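Local coordinates for acyl-coenzyme A oxidase acox-1.1 (Caenorhabditis elegans, PDB 5K3H), which catalyses the FAD-dependent desaturation of acyl-CoA chains with release of hydrogen peroxide, the first step of peroxisomal beta-oxidation, working as a homodimer or in heterodimers, at residues E109-P112 / M113-H116; P221-E225 / K226-P230. All blocks are in the same frame, centred on the assembly; numbering follows the deposited sequence.

Contact 1. Residues E109-P112 / M113-H116; sequences EGNP and MALH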
loop_
_atom_site.group_PDB
_atom_site.type_symbol
_atom_site.label_atom_id
_atom_site.label_comp_id
_atom_site.label_asym_id
_atom_site.label_seq_id
_atom_site.Cartn_x
_atom_site.Cartn_y
_atom_site.Cartn_z
ATOM N N GLU B 109 13.826 -9.364 -3.654
ATOM C CA GLU B 109 14.351 -8.186 -2.970
ATOM C C GLU B 109 15.597 -7.596 -3.631
ATOM O O GLU B 109 16.066 -6.545 -3.170
ATOM C CB GLU B 109 14.637 -8.506 -1.504
ATOM C CG GLU B 109 13.406 -9.040 -0.752
ATOM C CD GLU B 109 13.571 -9.096 0.766
ATOM O OE1 GLU B 109 14.343 -8.267 1.297
ATOM O OE2 GLU B 109 12.933 -9.954 1.425
ATOM N N GLY B 110 16.100 -8.196 -4.709
ATOM C CA GLY B 110 17.231 -7.687 -5.460
ATOM C C GLY B 110 18.465 -8.579 -5.369
ATOM O O GLY B 110 18.518 -9.565 -4.627
ATOM N N ASN B 111 19.469 -8.214 -6.169
ATOM C CA ASN B 111 20.796 -8.811 -6.070
ATOM C C ASN B 111 21.800 -7.831 -6.665
ATOM O O ASN B 111 21.410 -6.856 -7.316
ATOM C CB ASN B 111 20.854 -10.192 -6.762
ATOM C CG ASN B 111 20.776 -10.100 -8.270
ATOM O OD1 ASN B 111 21.794 -9.964 -8.946
ATOM N ND2 ASN B 111 19.557 -10.161 -8.809
ATOM N N PRO B 112 23.101 -8.025 -6.410
ATOM C CA PRO B 112 24.113 -7.047 -6.874
ATOM C C PRO B 112 24.222 -6.904 -8.377
ATOM O O PRO B 112 24.909 -5.979 -8.849
ATOM C CB PRO B 112 25.421 -7.596 -6.299
ATOM C CG PRO B 112 24.990 -8.366 -5.072
ATOM C CD PRO B 112 23.683 -8.987 -5.447
ATOM N N MET B 113 23.638 -7.820 -9.146
ATOM C CA MET B 113 23.715 -7.767 -10.598
ATOM C C MET B 113 22.335 -7.682 -11.223
ATOM O O MET B 113 22.162 -8.033 -12.396
ATOM C CB MET B 113 24.496 -8.970 -11.126
ATOM C CG MET B 113 25.951 -8.881 -10.765
ATOM S SD MET B 113 26.947 -10.225 -11.416
ATOM C CE MET B 113 26.734 -10.052 -13.188
ATOM N N ALA B 114 21.359 -7.212 -10.454
ATOM C CA ALA B 114 19.990 -7.083 -10.938
ATOM C C ALA B 114 19.888 -6.210 -12.187
ATOM O O ALA B 114 19.169 -6.544 -13.129
ATOM C CB ALA B 114 19.089 -6.544 -9.837
ATOM N N LEU B 115 20.604 -5.091 -12.191
ATOM C CA LEU B 115 20.579 -4.173 -13.326
ATOM C C LEU B 115 21.536 -4.598 -14.438
ATOM O O LEU B 115 21.340 -4.252 -15.603
ATOM C CB LEU B 115 20.894 -2.745 -12.872
ATOM C CG LEU B 115 19.690 -1.901 -12.451
ATOM C CD1 LEU B 115 18.790 -1.616 -13.643
ATOM C CD2 LEU B 115 18.911 -2.590 -11.341
ATOM N N HIS B 116 22.569 -5.348 -14.071
ATOM C CA HIS B 116 23.558 -5.829 -15.035
ATOM C C HIS B 116 22.895 -6.500 -16.235
ATOM O O HIS B 116 23.304 -6.289 -17.389
ATOM C CB HIS B 116 24.517 -6.785 -14.336
ATOM C CG HIS B 116 25.612 -7.273 -15.217
ATOM N ND1 HIS B 116 26.788 -6.581 -15.397
ATOM C CD2 HIS B 116 25.710 -8.396 -15.967
ATOM C CE1 HIS B 116 27.563 -7.257 -16.225
ATOM N NE2 HIS B 116 26.929 -8.359 -16.589
#
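With chi1 at 71°, Asn111 holds CG between its own backbone N and carbonyl carbon, which swings the carboxamide forward along the chain until OD1 meets the backbone N-H of Met113. The separation of OD1 and Met113 N is 2.8 Å, and the donor stands 44° out of the amide plane, so the bond reaches the oxygen from above and not along a lone pair. A side-chain oxygen bound to the N-H two residues on defines an Asx turn; because Pro112 lies between, this is the Asx-Pro form. A second bond spans the same corner: Ala114 N reaches Asn111 O at 3.2 Å, closing a type I beta turn from Asn111 to Ala114. Asn111 thus accepts with both oxygens, while its ND2 lies 3.8 Å from Ala114 CB. At the backbone angles of Gly110 a CB would press on the carbonyl O of Glu109, which calls for glycine. Within the turn, Met113 bends at chi3 (61°) and lays its CE methyl off-centre over one face of the His116 ring, 3.4 Å above the plane. That ring is further fixed by Ala140 O at NE2 and Gly147 N at ND1. Asn192 doubly ties the turn, through ND2 to Asn111 O and OD1 to Leu115 N, and the side chain of Ala114 lies about 7 Å from FAD-binding Gly191. The turn redirects the chain from the loop after helix 97-105 into helix 114-127, with Ser75 and Leu79 of helix 68-85 packed against it and Leu662 and Met665 of the second subunit touching Pro112 and Met113.

Contact 2. Residues P221-E225 / K226-P230; sequences PLRDE and KTHKP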
loop_
_atom_site.group_PDB
_atom_site.type_symbol
_atom_site.label_atom_id
_atom_site.label_comp_id
_atom_site.label_asym_id
_atom_site.label_seq_id
_atom_site.Cartn_x
_atom_site.Cartn_y
_atom_site.Cartn_z
ATOM N N PRO B 221 33.938 3.861 -17.016
ATOM C CA PRO B 221 34.496 3.165 -15.849
ATOM C C PRO B 221 34.310 3.993 -14.600
ATOM O O PRO B 221 34.557 5.205 -14.594
ATOM C CB PRO B 221 35.981 3.000 -16.186
ATOM C CG PRO B 221 36.264 3.994 -17.229
ATOM C CD PRO B 221 34.984 4.308 -17.957
ATOM N N LEU B 222 33.893 3.320 -13.532
ATOM C CA LEU B 222 33.564 3.964 -12.268
ATOM C C LEU B 222 34.552 3.664 -11.159
ATOM O O LEU B 222 34.850 4.546 -10.358
ATOM C CB LEU B 222 32.173 3.520 -11.794
ATOM C CG LEU B 222 31.044 3.627 -12.803
ATOM C CD1 LEU B 222 29.791 2.970 -12.217
ATOM C CD2 LEU B 222 30.841 5.087 -13.165
ATOM N N ARG B 223 35.014 2.422 -11.069
ATOM C CA ARG B 223 35.907 1.963 -10.017
ATOM C C ARG B 223 37.043 1.161 -10.634
ATOM O O ARG B 223 36.899 0.563 -11.705
ATOM C CB ARG B 223 35.174 1.094 -8.984
ATOM C CG ARG B 223 34.110 1.826 -8.190
ATOM C CD ARG B 223 33.230 0.840 -7.428
ATOM N NE ARG B 223 32.213 1.501 -6.613
ATOM C CZ ARG B 223 32.356 1.820 -5.329
ATOM N NH1 ARG B 223 33.486 1.524 -4.691
ATOM N NH2 ARG B 223 31.364 2.425 -4.681
ATOM N N ASP B 224 38.188 1.194 -9.962
ATOM C CA ASP B 224 39.341 0.416 -10.391
ATOM C C ASP B 224 39.027 -1.074 -10.377
ATOM O O ASP B 224 38.465 -1.590 -9.409
ATOM C CB ASP B 224 40.524 0.716 -9.488
ATOM C CG ASP B 224 41.757 -0.051 -9.887
ATOM O OD1 ASP B 224 42.066 -1.084 -9.230
ATOM O OD2 ASP B 224 42.401 0.382 -10.869
ATOM N N GLU B 225 39.403 -1.771 -11.456
ATOM C CA GLU B 225 39.050 -3.181 -11.590
ATOM C C GLU B 225 39.746 -4.070 -10.565
ATOM O O GLU B 225 39.234 -5.150 -10.260
ATOM C CB GLU B 225 39.362 -3.691 -13.003
ATOM C CG GLU B 225 38.575 -3.016 -14.117
ATOM C CD GLU B 225 38.451 -3.871 -15.378
ATOM O OE1 GLU B 225 38.731 -5.079 -15.311
ATOM O OE2 GLU B 225 38.064 -3.347 -16.446
ATOM N N LYS B 226 40.892 -3.664 -10.024
ATOM C CA LYS B 226 41.602 -4.526 -9.077
ATOM C C LYS B 226 41.288 -4.211 -7.617
ATOM O O LYS B 226 41.144 -5.133 -6.807
ATOM C CB LYS B 226 43.116 -4.438 -9.305
ATOM C CG LYS B 226 43.957 -5.217 -8.285
ATOM C CD LYS B 226 43.523 -6.689 -8.193
ATOM C CE LYS B 226 44.494 -7.512 -7.349
ATOM N NZ LYS B 226 43.875 -8.779 -6.867
ATOM N N THR B 227 41.176 -2.931 -7.261
ATOM C CA THR B 227 40.912 -2.536 -5.889
ATOM C C THR B 227 39.447 -2.179 -5.633
ATOM O O THR B 227 39.024 -2.183 -4.469
ATOM C CB THR B 227 41.827 -1.356 -5.520
ATOM O OG1 THR B 227 41.725 -1.076 -4.122
ATOM C CG2 THR B 227 41.469 -0.109 -6.313
ATOM N N HIS B 228 38.667 -1.892 -6.692
ATOM C CA HIS B 228 37.256 -1.486 -6.591
ATOM C C HIS B 228 37.091 -0.144 -5.867
ATOM O O HIS B 228 36.050 0.130 -5.253
ATOM C CB HIS B 228 36.408 -2.579 -5.924
ATOM C CG HIS B 228 34.987 -2.611 -6.399
ATOM N ND1 HIS B 228 33.913 -2.326 -5.578
ATOM C CD2 HIS B 228 34.466 -2.886 -7.617
ATOM C CE1 HIS B 228 32.792 -2.427 -6.270
ATOM N NE2 HIS B 228 33.100 -2.766 -7.510
ATOM N N LYS B 229 38.126 0.701 -5.909
ATOM C CA LYS B 229 37.879 2.005 -5.313
ATOM C C LYS B 229 37.440 2.999 -6.394
ATOM O O LYS B 229 37.704 2.787 -7.591
ATOM C CB LYS B 229 39.137 2.514 -4.613
ATOM C CG LYS B 229 39.566 1.669 -3.439
ATOM C CD LYS B 229 40.969 2.046 -2.988
ATOM C CE LYS B 229 41.415 1.189 -1.804
ATOM N NZ LYS B 229 42.743 1.579 -1.236
ATOM N N PRO B 230 36.748 4.078 -6.029
ATOM C CA PRO B 230 36.268 5.023 -7.051
ATOM C C PRO B 230 37.420 5.698 -7.778
ATOM O O PRO B 230 38.339 6.214 -7.147
ATOM C CB PRO B 230 35.454 6.037 -6.236
ATOM C CG PRO B 230 35.035 5.287 -5.004
ATOM C CD PRO B 230 36.133 4.305 -4.712
#
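Asp224 OD1 is gripped by two successive backbone N-H groups, those of Lys226 and Thr227. Thr227 N lies 2.8 Å from Asp224 OD1, which offers its anti lone pair, at an N-H...O angle of 161°. Lys226 N, 2.9 Å from the same OD1, arrives instead from above the carboxylate plane, so the two donors do not compete for one direction. CG of Asp224 is anti to the backbone N (chi1 -180°) and so beside the carbonyl carbon, which carries the carboxylate forward to the next N-H groups. The methyl CG2 of Thr227 comes 3.4 Å from Asp224 CB, the two side chains crossing at about a right angle. The backbone of Asp224 joins in: its O accepts from His228 N at 2.7 Å. Side-chain bonds to the second and third residues onward, combined with this backbone bond to the fourth, make up an Asx motif. It forms the bend of a hairpin-like loop between strands 211-221 and 234-238, whose two arms run nearly antiparallel and meet in a single bridge, Arg223 with Pro230; Asp224 N donates to Lys229 O at 2.9 Å beside it. His228 has a positive phi, which helps the chain turn back. Its ring receives Arg223 CD over the centre of one face, a CH-pi contact 3.6 Å from CD to the ring centroid. The extended Arg223 chain then carries NH1 to His228 O, 3.0 Å away and in the guanidinium plane, while Pro230 CG lies over one guanidinium face, toward NH1. NH2 of Arg223 bonds Gly194 O, and Glu225 is held by Tyr199 OH and a salt bridge to Arg139. From the second subunit, Val658 packs on His228 and Asp653 on Pro230.

Overall arrangement
Contact 1 precedes contact 2 along the chain: the first leads into helix 114-127 of the N-terminal helical region, the second forms part of the connection between strands 211-221 and 234-238 in the beta region. Their centres are 19 Å apart and their nearest atoms about 9 Å, without touching. What links them is the segment between strands 187-188 and 199-208: Asn192 and Ser196 meet contact 1, whereas Gly194, and more weakly Ser196, meet contact 2. FAD-binding Gly191 belongs to the same segment, and both contacts lie near residues of the FAD site shared across the dimer. Each also packs on the C-terminal part of the second subunit, placing both at the subunit interface.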